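Local coordinates for protein dITP/XTP pyrophosphatase (Staphylococcus aureus, PDB 4BNQ) that probably hydrolyses non-canonical purine nucleoside triphosphates such as XTP, dITP and ITP to monophosphates and diphosphate, cleansing the nucleotide pool as a magnesium-dependent homodimer, at residues K100-L105 with D152-V157; F74-E79 with A85-E90; L51-A56 with M126-F131. All blocks are in the same frame, centred on the assembly; numbering follows the deposited sequence.

Overall arrangement
Two helices packed at separate places on one long antiparallel sheet organise this Ham1-family subunit. Contact 3 lies where helix 45-60 meets strand 126-139; contact 1 joins helix 94-104 to the segment leading into strand 155-157, the neighbour of 126-139 in that sheet. Their centres are about 31 Å apart, on opposite sides of the chain's centre. Contact 2 links the two loops flanking strand 79-80; its centre is about 10 Å from that of contact 1, which it touches, and about 25 Å from that of contact 3. Along the chain, contact 2 forms wholly between the halves of contact 3, while the segments of contacts 1 and 3 interleave, tying sequentially distant parts into one domain.

Contact 1. Residues K100-L105 with D152-V157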
loop_
_atom_site.group_PDB
_atom_site.type_symbol
_atom_site.label_atom_id
_atom_site.label_comp_id
_atom_site.label_asym_id
_atom_site.label_seq_id
_atom_site.Cartn_x
_atom_site.Cartn_y
_atom_site.Cartn_z
ATOM N N LYS A 100 25.054 -12.492 8.062
ATOM C CA LYS A 100 25.314 -12.925 6.692
ATOM C C LYS A 100 24.966 -11.849 5.665
ATOM O O LYS A 100 25.803 -11.472 4.846
ATOM C CB LYS A 100 24.553 -14.198 6.357
ATOM C CG LYS A 100 24.860 -14.686 4.954
ATOM C CD LYS A 100 24.136 -15.996 4.667
ATOM C CE LYS A 100 24.365 -16.449 3.239
ATOM N NZ LYS A 100 23.683 -17.744 3.009
ATOM N N LEU A 101 23.737 -11.349 5.719
ATOM C CA LEU A 101 23.318 -10.297 4.802
ATOM C C LEU A 101 24.245 -9.089 4.872
ATOM O O LEU A 101 24.662 -8.576 3.845
ATOM C CB LEU A 101 21.881 -9.882 5.081
ATOM C CG LEU A 101 21.358 -8.817 4.119
ATOM C CD1 LEU A 101 21.568 -9.249 2.692
ATOM C CD2 LEU A 101 19.889 -8.628 4.368
ATOM N N LEU A 102 24.584 -8.642 6.078
ATOM C CA LEU A 102 25.508 -7.517 6.200
ATOM C C LEU A 102 26.879 -7.808 5.563
ATOM O O LEU A 102 27.398 -6.979 4.805
ATOM C CB LEU A 102 25.651 -7.075 7.658
ATOM C CG LEU A 102 24.432 -6.337 8.205
ATOM C CD1 LEU A 102 24.616 -5.986 9.674
ATOM C CD2 LEU A 102 24.213 -5.084 7.379
ATOM N N ASN A 103 27.450 -8.978 5.861
ATOM C CA ASN A 103 28.749 -9.369 5.302
ATOM C C ASN A 103 28.733 -9.349 3.790
ATOM O O ASN A 103 29.646 -8.814 3.159
ATOM C CB ASN A 103 29.167 -10.767 5.771
ATOM C CG ASN A 103 29.645 -10.784 7.208
ATOM O OD1 ASN A 103 29.995 -9.743 7.763
ATOM N ND2 ASN A 103 29.676 -11.973 7.817
ATOM N N LYS A 104 27.678 -9.918 3.215
ATOM C CA LYS A 104 27.532 -9.945 1.764
ATOM C C LYS A 104 27.394 -8.566 1.123
ATOM O O LYS A 104 27.679 -8.408 -0.055
ATOM C CB LYS A 104 26.376 -10.857 1.359
ATOM C CG LYS A 104 26.648 -12.327 1.612
ATOM C CD LYS A 104 25.933 -13.207 0.583
ATOM C CE LYS A 104 26.010 -12.598 -0.814
ATOM N NZ LYS A 104 25.566 -13.530 -1.893
ATOM N N LEU A 105 26.973 -7.567 1.896
ATOM C CA LEU A 105 26.885 -6.199 1.382
ATOM C C LEU A 105 28.040 -5.284 1.847
ATOM O O LEU A 105 27.944 -4.050 1.769
ATOM C CB LEU A 105 25.518 -5.594 1.730
ATOM C CG LEU A 105 24.338 -6.085 0.884
ATOM C CD1 LEU A 105 23.082 -6.123 1.734
ATOM C CD2 LEU A 105 24.095 -5.223 -0.368
ATOM N N ASP A 152 14.299 -6.558 10.915
ATOM C CA ASP A 152 13.905 -5.224 11.369
ATOM C C ASP A 152 15.068 -4.266 11.732
ATOM O O ASP A 152 15.051 -3.102 11.322
ATOM C CB ASP A 152 12.879 -5.323 12.504
ATOM C CG ASP A 152 11.514 -5.744 12.006
ATOM O OD1 ASP A 152 11.384 -5.887 10.770
ATOM O OD2 ASP A 152 10.567 -5.918 12.830
ATOM N N PRO A 153 16.091 -4.753 12.476
ATOM C CA PRO A 153 17.111 -3.786 12.919
ATOM C C PRO A 153 18.013 -3.216 11.816
ATOM O O PRO A 153 18.729 -2.241 12.059
ATOM C CB PRO A 153 17.948 -4.587 13.919
ATOM C CG PRO A 153 17.054 -5.736 14.341
ATOM C CD PRO A 153 16.284 -6.074 13.107
ATOM N N ILE A 154 17.997 -3.803 10.626
ATOM C CA ILE A 154 18.835 -3.270 9.553
ATOM C C ILE A 154 18.020 -2.744 8.383
ATOM O O ILE A 154 18.573 -2.363 7.356
ATOM C CB ILE A 154 19.847 -4.313 9.030
ATOM C CG1 ILE A 154 19.127 -5.411 8.261
ATOM C CG2 ILE A 154 20.664 -4.884 10.170
ATOM C CD1 ILE A 154 20.064 -6.453 7.636
ATOM N N PHE A 155 16.701 -2.736 8.522
ATOM C CA PHE A 155 15.871 -2.210 7.452
ATOM C C PHE A 155 15.512 -0.735 7.718
ATOM O O PHE A 155 14.571 -0.424 8.461
ATOM C CB PHE A 155 14.605 -3.056 7.267
ATOM C CG PHE A 155 13.872 -2.775 5.975
ATOM C CD1 PHE A 155 14.177 -3.481 4.816
ATOM C CD2 PHE A 155 12.885 -1.806 5.916
ATOM C CE1 PHE A 155 13.506 -3.221 3.621
ATOM C CE2 PHE A 155 12.208 -1.544 4.727
ATOM C CZ PHE A 155 12.524 -2.251 3.578
ATOM N N TYR A 156 16.269 0.160 7.085
ATOM C CA TYR A 156 16.143 1.595 7.272
ATOM C C TYR A 156 15.035 2.105 6.368
ATOM O O TYR A 156 14.988 1.780 5.173
ATOM C CB TYR A 156 17.480 2.276 6.951
ATOM C CG TYR A 156 17.437 3.779 6.986
ATOM C CD1 TYR A 156 17.507 4.466 8.187
ATOM C CD2 TYR A 156 17.340 4.512 5.816
ATOM C CE1 TYR A 156 17.457 5.852 8.223
ATOM C CE2 TYR A 156 17.299 5.901 5.837
ATOM C CZ TYR A 156 17.355 6.562 7.043
ATOM O OH TYR A 156 17.326 7.928 7.078
ATOM N N VAL A 157 14.127 2.883 6.942
ATOM C CA VAL A 157 12.997 3.410 6.182
ATOM C C VAL A 157 13.165 4.915 6.001
ATOM O O VAL A 157 12.892 5.669 6.940
ATOM C CB VAL A 157 11.662 3.141 6.911
ATOM C CG1 VAL A 157 10.494 3.612 6.071
ATOM C CG2 VAL A 157 11.512 1.639 7.230
#
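Ile154 reaches from the 3-10 segment that leads into strand 155-157 toward helix 94-104 and meets two consecutive leucines, one with each of its branches. Its CD1 methyl touches CD2 of Leu101 at 3.9 Å, and its CG2 methyl comes to 4.1 Å from CD1 of Leu102. This division of labour follows from the first torsion of the isoleucine: CG1 sits between the backbone N and the carbonyl carbon (chi1 70°), while CG2 stands opposite that carbonyl carbon, so the two arms spread toward different leucines.

The leucines answer in different ways. Leu101 leaves the helix toward the isoleucine, its CG opposite the backbone N at -178°, and the two side chains meet at a slant. Leu102 sets off less directly, but its CD1 swings across, the side chains running past one another in opposite senses. The backbones stay well apart, with 8.6 Å between CA of Leu102 and CA of Ile154, and methyl groups alone bridge the interval. Ile98 and Ile139 also pack on Ile154, and Leu71 and Val73 on Leu101. Aliphatic side chains meeting this way form part of a helix-on-sheet hydrophobic core, here joining helix 94-104 to the antiparallel sheet of the Ham1 fold.

Contact 2. Residues F74-E79 with A85-E90; sequences FALNGE and ARYAGE
Leu76 and Glu79 both come up to the phenolic end of Tyr87, and they do so from the two ends of one tight turn. Ahead of that turn, Phe74 and Ala75 form a short 3-10 segment after strand 64-73. At Leu76 the chain first approaches Tyr87: the CD1 methyl lies 4.2 Å from Tyr87 OH, the two side chains crossing at nearly a right angle. The same leucine also packs on Leu101 of helix 94-104. Asn77 and Gly78 then occupy the central positions of a type I' beta turn, both with positive phi. The turn is closed by Glu79 N bonding to Leu76 O at 3.2 Å.

Glu79 makes the polar part of the contact. Its CG lies beside the backbone N (chi1 -76°), and the chain continues extended, bringing the carboxylate to the hydroxyl end of the ring. Tyr87 OH donates to Glu79 OE2 in a weak hydrogen bond of 3.3 Å. OE2 sits at the ring edge, near the ring plane, yet the carboxylate is turned steeply, its plane 74° from that of the ring. OE2 is also 3.8 Å from Tyr87 CE1.

Tyr87 packs on Tyr151, a predicted substrate-binding residue, so the loops on either side of strand 79-80 meet beside the probable nucleotide site. Around the pair, Lys100 makes a cation-pi contact with the ring of Tyr87 and bonds to Tyr87 O, and Lys104 forms a long, weak ion pair with Glu79 OE1. The chemistry thus implies a modest polar link at the end of a largely buried ring, with Lys104 perhaps partly offsetting the carboxylate's charge.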
loop_
_atom_site.group_PDB
_atom_site.type_symbol
_atom_site.label_atom_id
_atom_site.label_comp_id
_atom_site.label_asym_id
_atom_site.label_seq_id
_atom_site.Cartn_x
_atom_site.Cartn_y
_atom_site.Cartn_z
ATOM N N PHE A 74 18.134 -5.319 -3.681
ATOM C CA PHE A 74 18.468 -5.015 -5.072
ATOM C C PHE A 74 19.865 -5.523 -5.471
ATOM O O PHE A 74 19.997 -6.386 -6.343
ATOM C CB PHE A 74 18.335 -3.502 -5.327
ATOM C CG PHE A 74 18.483 -3.106 -6.785
ATOM C CD1 PHE A 74 19.724 -3.154 -7.422
ATOM C CD2 PHE A 74 17.384 -2.674 -7.514
ATOM C CE1 PHE A 74 19.859 -2.800 -8.757
ATOM C CE2 PHE A 74 17.518 -2.313 -8.847
ATOM C CZ PHE A 74 18.761 -2.379 -9.465
ATOM N N ALA A 75 20.896 -5.020 -4.804
ATOM C CA ALA A 75 22.274 -5.400 -5.130
ATOM C C ALA A 75 22.549 -6.908 -5.120
ATOM O O ALA A 75 23.570 -7.344 -5.634
ATOM C CB ALA A 75 23.267 -4.674 -4.225
ATOM N N LEU A 76 21.658 -7.705 -4.538
ATOM C CA LEU A 76 21.859 -9.148 -4.537
ATOM C C LEU A 76 20.830 -9.823 -5.420
ATOM O O LEU A 76 20.508 -10.991 -5.206
ATOM C CB LEU A 76 21.762 -9.704 -3.122
ATOM C CG LEU A 76 22.580 -8.989 -2.044
ATOM C CD1 LEU A 76 22.379 -9.673 -0.704
ATOM C CD2 LEU A 76 24.059 -8.962 -2.405
ATOM N N ASN A 77 20.338 -9.076 -6.411
ATOM C CA ASN A 77 19.192 -9.467 -7.251
ATOM C C ASN A 77 18.098 -10.297 -6.540
ATOM O O ASN A 77 17.703 -11.372 -7.004
ATOM C CB ASN A 77 19.632 -10.082 -8.599
ATOM C CG ASN A 77 20.365 -11.402 -8.440
ATOM O OD1 ASN A 77 19.770 -12.474 -8.571
ATOM N ND2 ASN A 77 21.668 -11.331 -8.179
ATOM N N GLY A 78 17.608 -9.774 -5.413
ATOM C CA GLY A 78 16.456 -10.348 -4.748
ATOM C C GLY A 78 16.760 -11.279 -3.592
ATOM O O GLY A 78 15.839 -11.832 -2.992
ATOM N N GLU A 79 18.028 -11.482 -3.264
ATOM C CA GLU A 79 18.315 -12.253 -2.055
ATOM C C GLU A 79 17.958 -11.375 -0.871
ATOM O O GLU A 79 18.008 -10.154 -0.976
ATOM C CB GLU A 79 19.793 -12.615 -1.943
ATOM C CG GLU A 79 20.294 -13.734 -2.827
ATOM C CD GLU A 79 21.797 -13.943 -2.646
ATOM O OE1 GLU A 79 22.604 -13.280 -3.354
ATOM O OE2 GLU A 79 22.167 -14.747 -1.762
ATOM N N ALA A 85 13.975 -16.440 5.882
ATOM C CA ALA A 85 13.891 -16.987 7.251
ATOM C C ALA A 85 15.073 -17.871 7.659
ATOM O O ALA A 85 15.439 -17.933 8.839
ATOM C CB ALA A 85 12.574 -17.735 7.466
ATOM N N ARG A 86 15.667 -18.549 6.682
ATOM C CA ARG A 86 16.697 -19.543 6.963
ATOM C C ARG A 86 17.956 -19.210 6.177
ATOM O O ARG A 86 18.764 -20.084 5.877
ATOM C CB ARG A 86 16.181 -20.946 6.608
ATOM C CG ARG A 86 15.638 -21.023 5.185
ATOM C CD ARG A 86 15.204 -22.425 4.759
ATOM N NE ARG A 86 14.914 -22.451 3.322
ATOM C CZ ARG A 86 13.715 -22.210 2.786
ATOM N NH1 ARG A 86 12.669 -21.945 3.565
ATOM N NH2 ARG A 86 13.555 -22.244 1.467
ATOM N N TYR A 87 18.112 -17.930 5.869
ATOM C CA TYR A 87 19.219 -17.432 5.062
ATOM C C TYR A 87 20.585 -17.977 5.487
ATOM O O TYR A 87 21.404 -18.362 4.649
ATOM C CB TYR A 87 19.219 -15.897 5.117
ATOM C CG TYR A 87 20.102 -15.232 4.088
ATOM C CD1 TYR A 87 20.144 -15.694 2.778
ATOM C CD2 TYR A 87 20.865 -14.117 4.414
ATOM C CE1 TYR A 87 20.944 -15.072 1.821
ATOM C CE2 TYR A 87 21.670 -13.494 3.464
ATOM C CZ TYR A 87 21.701 -13.975 2.171
ATOM O OH TYR A 87 22.497 -13.365 1.225
ATOM N N ALA A 88 20.840 -17.998 6.790
ATOM C CA ALA A 88 22.168 -18.363 7.275
ATOM C C ALA A 88 22.251 -19.832 7.682
ATOM O O ALA A 88 23.342 -20.348 7.911
ATOM C CB ALA A 88 22.591 -17.460 8.433
ATOM N N GLY A 89 21.098 -20.494 7.771
ATOM C CA GLY A 89 21.040 -21.896 8.140
ATOM C C GLY A 89 19.645 -22.320 8.545
ATOM O O GLY A 89 18.742 -21.493 8.612
ATOM N N GLU A 90 19.477 -23.605 8.839
ATOM C CA GLU A 90 18.167 -24.163 9.162
ATOM C C GLU A 90 17.706 -23.880 10.587
ATOM O O GLU A 90 16.514 -23.979 10.893
ATOM C CB GLU A 90 18.151 -25.673 8.895
ATOM C CG GLU A 90 18.306 -26.042 7.420
ATOM C CD GLU A 90 17.190 -25.469 6.560
ATOM O OE1 GLU A 90 16.038 -25.419 7.046
ATOM O OE2 GLU A 90 17.465 -25.065 5.405
#

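Contact 3. Residues L51-A56 with M126-F131; sequences LKSEAA and METKVF. With PO4 (phosphate ion), chain C.
Glu54 and Thr128 join helix 45-60 to strand 126-139, on the face of the sheet where the helix lies against it, while Lys52 of the same helix reaches the probable catalytic pocket. Thr128 OG1 donates to Glu54 OE2, but the refined separation of 2.5 Å is very short and its exact value doubtful. The two side chains approach at a slant. On Thr128, OG1 stands opposite the carbonyl carbon (chi1 -65°), which turns the hydroxyl to the carboxylate and leaves the CG2 methyl beside Ser53, 4.2 Å from its OG. Ser53 itself is satisfied elsewhere: its hydroxyl is hydrogen-bonded to Ser122 and Ser120 of strand 112-123. Ser122 also bonds to Thr128 OG1, linking both neighbouring strands to the helix through hydroxyls.

Lys52, bent at its third torsion (-70°), sends NZ toward phosphate oxygen O3, a hydrogen bond whose 2.4 Å length is again suspiciously short. The ion, probably from the crystallisation liquor, is also held by Ser8, Asn9 and Lys13, predicted substrate-binding residues. Lys52 NZ further makes a salt bridge to Asp68, the predicted proton acceptor and magnesium ligand. A helix that joins the sheet through one set of side chains and lends a lysine to a phosphate-binding pocket is consistent with the nucleotide site of Ham1-family pyrophosphatases.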
loop_
_atom_site.group_PDB
_atom_site.type_symbol
_atom_site.label_atom_id
_atom_site.label_comp_id
_atom_site.label_asym_id
_atom_site.label_seq_id
_atom_site.Cartn_x
_atom_site.Cartn_y
_atom_site.Cartn_z
ATOM N N LEU A 51 0.382 -22.927 1.130
ATOM C CA LEU A 51 0.607 -24.229 1.736
ATOM C C LEU A 51 0.275 -24.154 3.227
ATOM O O LEU A 51 -0.350 -25.055 3.783
ATOM C CB LEU A 51 2.060 -24.704 1.508
ATOM C CG LEU A 51 2.488 -25.130 0.094
ATOM C CD1 LEU A 51 4.013 -25.188 -0.011
ATOM C CD2 LEU A 51 1.903 -26.485 -0.273
ATOM N N LYS A 52 0.666 -23.071 3.883
ATOM C CA LYS A 52 0.407 -22.983 5.318
ATOM C C LYS A 52 -1.071 -22.796 5.635
ATOM O O LYS A 52 -1.602 -23.499 6.495
ATOM C CB LYS A 52 1.301 -21.928 5.993
ATOM C CG LYS A 52 2.793 -22.365 6.074
ATOM C CD LYS A 52 3.716 -21.276 6.640
ATOM C CE LYS A 52 3.872 -20.115 5.667
ATOM N NZ LYS A 52 4.999 -19.220 6.040
ATOM N N SER A 53 -1.746 -21.882 4.931
ATOM C CA SER A 53 -3.151 -21.606 5.242
ATOM C C SER A 53 -4.044 -22.799 4.920
ATOM O O SER A 53 -4.925 -23.151 5.711
ATOM C CB SER A 53 -3.663 -20.360 4.513
ATOM O OG SER A 53 -3.578 -20.548 3.121
ATOM N N GLU A 54 -3.817 -23.427 3.768
ATOM C CA GLU A 54 -4.613 -24.593 3.390
ATOM C C GLU A 54 -4.420 -25.754 4.363
ATOM O O GLU A 54 -5.383 -26.441 4.727
ATOM C CB GLU A 54 -4.350 -24.991 1.932
ATOM C CG GLU A 54 -4.973 -23.979 0.993
ATOM C CD GLU A 54 -4.896 -24.355 -0.475
ATOM O OE1 GLU A 54 -4.178 -25.324 -0.830
ATOM O OE2 GLU A 54 -5.539 -23.645 -1.286
ATOM N N ALA A 55 -3.191 -25.939 4.830
ATOM C CA ALA A 55 -2.923 -27.041 5.750
ATOM C C ALA A 55 -3.632 -26.843 7.094
ATOM O O ALA A 55 -4.222 -27.786 7.631
ATOM C CB ALA A 55 -1.421 -27.245 5.941
ATOM N N ALA A 56 -3.597 -25.621 7.627
ATOM C CA ALA A 56 -4.260 -25.337 8.902
ATOM C C ALA A 56 -5.764 -25.471 8.740
ATOM O O ALA A 56 -6.452 -26.023 9.601
ATOM C CB ALA A 56 -3.913 -23.956 9.392
ATOM N N MET A 126 -14.450 -21.474 0.745
ATOM C CA MET A 126 -13.917 -20.509 -0.218
ATOM C C MET A 126 -12.700 -21.116 -0.885
ATOM O O MET A 126 -12.045 -21.980 -0.302
ATOM C CB MET A 126 -13.499 -19.232 0.493
ATOM C CG MET A 126 -12.392 -19.471 1.517
ATOM S SD MET A 126 -11.969 -18.016 2.476
ATOM C CE MET A 126 -11.432 -16.931 1.152
ATOM N N GLU A 127 -12.412 -20.694 -2.112
ATOM C CA GLU A 127 -11.110 -20.967 -2.710
ATOM C C GLU A 127 -10.093 -20.086 -2.006
ATOM O O GLU A 127 -10.422 -18.990 -1.548
ATOM C CB GLU A 127 -11.107 -20.633 -4.197
ATOM C CG GLU A 127 -11.843 -21.638 -5.055
ATOM C CD GLU A 127 -11.777 -21.290 -6.530
ATOM O OE1 GLU A 127 -10.953 -20.422 -6.904
ATOM O OE2 GLU A 127 -12.551 -21.879 -7.314
ATOM N N THR A 128 -8.859 -20.552 -1.918
ATOM C CA THR A 128 -7.837 -19.770 -1.249
ATOM C C THR A 128 -7.602 -18.441 -1.953
ATOM O O THR A 128 -7.555 -18.379 -3.185
ATOM C CB THR A 128 -6.532 -20.536 -1.159
ATOM O OG1 THR A 128 -6.731 -21.687 -0.323
ATOM C CG2 THR A 128 -5.449 -19.650 -0.565
ATOM N N LYS A 129 -7.461 -17.372 -1.171
ATOM C CA LYS A 129 -7.201 -16.059 -1.742
ATOM C C LYS A 129 -5.920 -15.428 -1.153
ATOM O O LYS A 129 -5.653 -15.555 0.051
ATOM C CB LYS A 129 -8.437 -15.167 -1.556
ATOM C CG LYS A 129 -8.387 -13.888 -2.372
ATOM C CD LYS A 129 -7.877 -14.123 -3.805
ATOM C CE LYS A 129 -7.460 -12.793 -4.466
ATOM N NZ LYS A 129 -8.554 -11.772 -4.491
ATOM N N VAL A 130 -5.120 -14.781 -2.006
ATOM C CA VAL A 130 -3.835 -14.203 -1.593
ATOM C C VAL A 130 -3.775 -12.684 -1.759
ATOM O O VAL A 130 -4.371 -12.132 -2.687
ATOM C CB VAL A 130 -2.654 -14.817 -2.379
ATOM C CG1 VAL A 130 -2.558 -16.293 -2.096
ATOM C CG2 VAL A 130 -2.821 -14.567 -3.880
ATOM N N PHE A 131 -3.038 -12.019 -0.865
ATOM C CA PHE A 131 -2.876 -10.564 -0.906
ATOM C C PHE A 131 -1.430 -10.156 -0.616
ATOM O O PHE A 131 -0.829 -10.629 0.353
ATOM C CB PHE A 131 -3.782 -9.907 0.127
ATOM C CG PHE A 131 -5.205 -10.379 0.074
ATOM C CD1 PHE A 131 -5.601 -11.530 0.741
ATOM C CD2 PHE A 131 -6.153 -9.672 -0.636
ATOM C CE1 PHE A 131 -6.917 -11.953 0.701
ATOM C CE2 PHE A 131 -7.469 -10.105 -0.680
ATOM C CZ PHE A 131 -7.851 -11.234 -0.016
HETATM P P PO4 C . 5.957 -18.833 9.482
HETATM O O1 PO4 C . 4.856 -17.785 9.309
HETATM O O2 PO4 C . 7.258 -18.146 9.826
HETATM O O3 PO4 C . 6.129 -19.578 8.170
HETATM O O4 PO4 C . 5.588 -19.805 10.566
#